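Local coordinates for ESX-1 secretion system protein eccD1 (Mycobacterium tuberculosis, PDB 4KV2) that forms part of the ESX-1 type VII secretion system, which delivers virulence factors such as EsxA and EsxB to host cells during infection, at residues 30-35 / 60-64. Coordinates in Å, arbitrary orientation, origin at the centre of the assembly. Numbering follows the deposited sequence.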
loop_
_atom_site.group_PDB
_atom_site.type_symbol
_atom_site.label_atom_id
_atom_site.label_comp_id
_atom_site.label_asym_id
_atom_site.label_seq_id
_atom_site.Cartn_x
_atom_site.Cartn_y
_atom_site.Cartn_z
ATOM N N TYR A 30 2.216 -6.627 1.754
ATOM C CA TYR A 30 2.201 -5.388 0.989
ATOM C C TYR A 30 3.502 -5.037 0.299
ATOM O O TYR A 30 3.567 -4.046 -0.421
ATOM C CB TYR A 30 1.749 -4.204 1.886
ATOM C CG TYR A 30 2.643 -3.973 3.086
ATOM C CD1 TYR A 30 3.780 -3.166 2.994
ATOM C CD2 TYR A 30 2.347 -4.557 4.305
ATOM C CE1 TYR A 30 4.600 -2.960 4.089
ATOM C CE2 TYR A 30 3.149 -4.345 5.422
ATOM C CZ TYR A 30 4.272 -3.538 5.307
ATOM O OH TYR A 30 5.074 -3.350 6.405
ATOM N N ILE A 31 4.545 -5.835 0.453
ATOM C CA ILE A 31 5.822 -5.407 -0.114
ATOM C C ILE A 31 5.805 -5.317 -1.652
ATOM O O ILE A 31 6.422 -4.415 -2.236
ATOM C CB ILE A 31 6.988 -6.289 0.350
ATOM C CG1 ILE A 31 8.306 -5.672 -0.167
ATOM C CG2 ILE A 31 6.791 -7.716 -0.100
ATOM C CD1 ILE A 31 9.506 -6.072 0.602
ATOM N N ASP A 32 5.102 -6.233 -2.309
ATOM C CA ASP A 32 5.166 -6.281 -3.776
ATOM C C ASP A 32 4.534 -5.030 -4.408
ATOM O O ASP A 32 5.101 -4.439 -5.312
ATOM C CB ASP A 32 4.550 -7.564 -4.312
ATOM C CG ASP A 32 5.419 -8.782 -4.022
ATOM O OD1 ASP A 32 6.686 -8.727 -4.182
ATOM O OD2 ASP A 32 4.829 -9.812 -3.681
ATOM N N ASP A 33 3.376 -4.623 -3.912
ATOM C CA ASP A 33 2.758 -3.401 -4.414
ATOM C C ASP A 33 3.515 -2.118 -3.947
ATOM O O ASP A 33 3.475 -1.098 -4.645
ATOM C CB ASP A 33 1.267 -3.352 -4.082
ATOM C CG ASP A 33 0.395 -4.257 -4.999
ATOM O OD1 ASP A 33 0.929 -5.000 -5.862
ATOM O OD2 ASP A 33 -0.845 -4.228 -4.867
ATOM N N THR A 34 4.235 -2.179 -2.816
ATOM C CA THR A 34 5.141 -1.091 -2.391
ATOM C C THR A 34 6.229 -0.881 -3.436
ATOM O O THR A 34 6.505 0.248 -3.857
ATOM C CB THR A 34 5.772 -1.351 -0.987
ATOM O OG1 THR A 34 4.733 -1.464 -0.005
ATOM C CG2 THR A 34 6.697 -0.261 -0.550
ATOM N N VAL A 35 6.834 -1.980 -3.875
ATOM C CA VAL A 35 7.871 -1.913 -4.900
ATOM C C VAL A 35 7.261 -1.324 -6.165
ATOM O O VAL A 35 7.844 -0.454 -6.801
ATOM C CB VAL A 35 8.473 -3.328 -5.177
ATOM C CG1 VAL A 35 9.326 -3.305 -6.427
ATOM C CG2 VAL A 35 9.262 -3.810 -3.980
ATOM N N VAL A 60 13.361 -12.195 -4.561
ATOM C CA VAL A 60 12.336 -11.978 -3.562
ATOM C C VAL A 60 12.657 -10.675 -2.889
ATOM O O VAL A 60 13.732 -10.558 -2.318
ATOM C CB VAL A 60 12.357 -13.146 -2.549
ATOM C CG1 VAL A 60 11.313 -12.954 -1.458
ATOM C CG2 VAL A 60 12.161 -14.478 -3.272
ATOM N N TRP A 61 11.750 -9.699 -2.963
ATOM C CA TRP A 61 11.941 -8.376 -2.337
ATOM C C TRP A 61 11.692 -8.409 -0.823
ATOM O O TRP A 61 10.815 -9.112 -0.354
ATOM C CB TRP A 61 11.005 -7.345 -2.952
ATOM C CG TRP A 61 11.379 -6.922 -4.341
ATOM C CD1 TRP A 61 10.779 -7.293 -5.489
ATOM C CD2 TRP A 61 12.443 -6.042 -4.702
ATOM N NE1 TRP A 61 11.394 -6.692 -6.568
ATOM C CE2 TRP A 61 12.437 -5.935 -6.107
ATOM C CE3 TRP A 61 13.406 -5.340 -3.974
ATOM C CZ2 TRP A 61 13.346 -5.123 -6.807
ATOM C CZ3 TRP A 61 14.331 -4.528 -4.677
ATOM C CH2 TRP A 61 14.285 -4.439 -6.081
ATOM N N ALA A 62 12.469 -7.629 -0.071
ATOM C CA ALA A 62 12.251 -7.456 1.378
ATOM C C ALA A 62 12.726 -6.065 1.738
ATOM O O ALA A 62 13.424 -5.415 0.949
ATOM C CB ALA A 62 12.995 -8.504 2.181
ATOM N N PHE A 63 12.306 -5.610 2.915
ATOM C CA PHE A 63 12.812 -4.374 3.496
ATOM C C PHE A 63 14.066 -4.682 4.303
ATOM O O PHE A 63 14.214 -5.787 4.853
ATOM C CB PHE A 63 11.816 -3.764 4.440
ATOM C CG PHE A 63 10.546 -3.310 3.777
ATOM C CD1 PHE A 63 10.500 -2.105 3.091
ATOM C CD2 PHE A 63 9.391 -4.080 3.843
ATOM C CE1 PHE A 63 9.320 -1.669 2.503
ATOM C CE2 PHE A 63 8.208 -3.645 3.244
ATOM C CZ PHE A 63 8.178 -2.427 2.580
ATOM N N ALA A 64 14.966 -3.715 4.350
ATOM C CA ALA A 64 16.165 -3.833 5.153
ATOM C C ALA A 64 16.561 -2.471 5.666
ATOM O O ALA A 64 16.404 -1.448 4.983
ATOM C CB ALA A 64 17.303 -4.427 4.340
HETATM O O HOH W 1 9.043 -10.383 -4.168
#
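This is a helix-on-sheet core contact of a ubiquitin-like domain: the first turn of helix 31-41 lies across strand 62-64, the outermost on that side of the sheet within this chain; the axes of the two short segments, 31-35 and 62-64, come within 9.7 Å at 76°. Ile31 points at the strand and lodges between the Phe63 ring and the base of the Trp61 side chain. Its CD1 sits over the face of the Phe63 ring, 4.1 Å from the centroid in a CH-pi contact, and also 4.1 Å from Trp61 CB. One turn on, Val35 repeats the theme, with CG2 4.0 Å above the centroid of the five-membered ring of Trp61. Thr34 CG2 meets the edge of the Phe63 ring, and Tyr30 CE1 packs 3.8 Å from Phe63 CE2. No direct hydrogen bond links the segments; instead, a water donates to Asp32 OD1 and accepts from Trp61 N. The same interface continues across the sheet: Leu90 of strand 86-91, antiparallel to 62-64, touches Ile31, Val35 and Phe63, while Leu19 and Leu21 of strand 15-22 meet Thr34 and Phe63, respectively, so the helix start is seated on the sheet beyond strand 62-64.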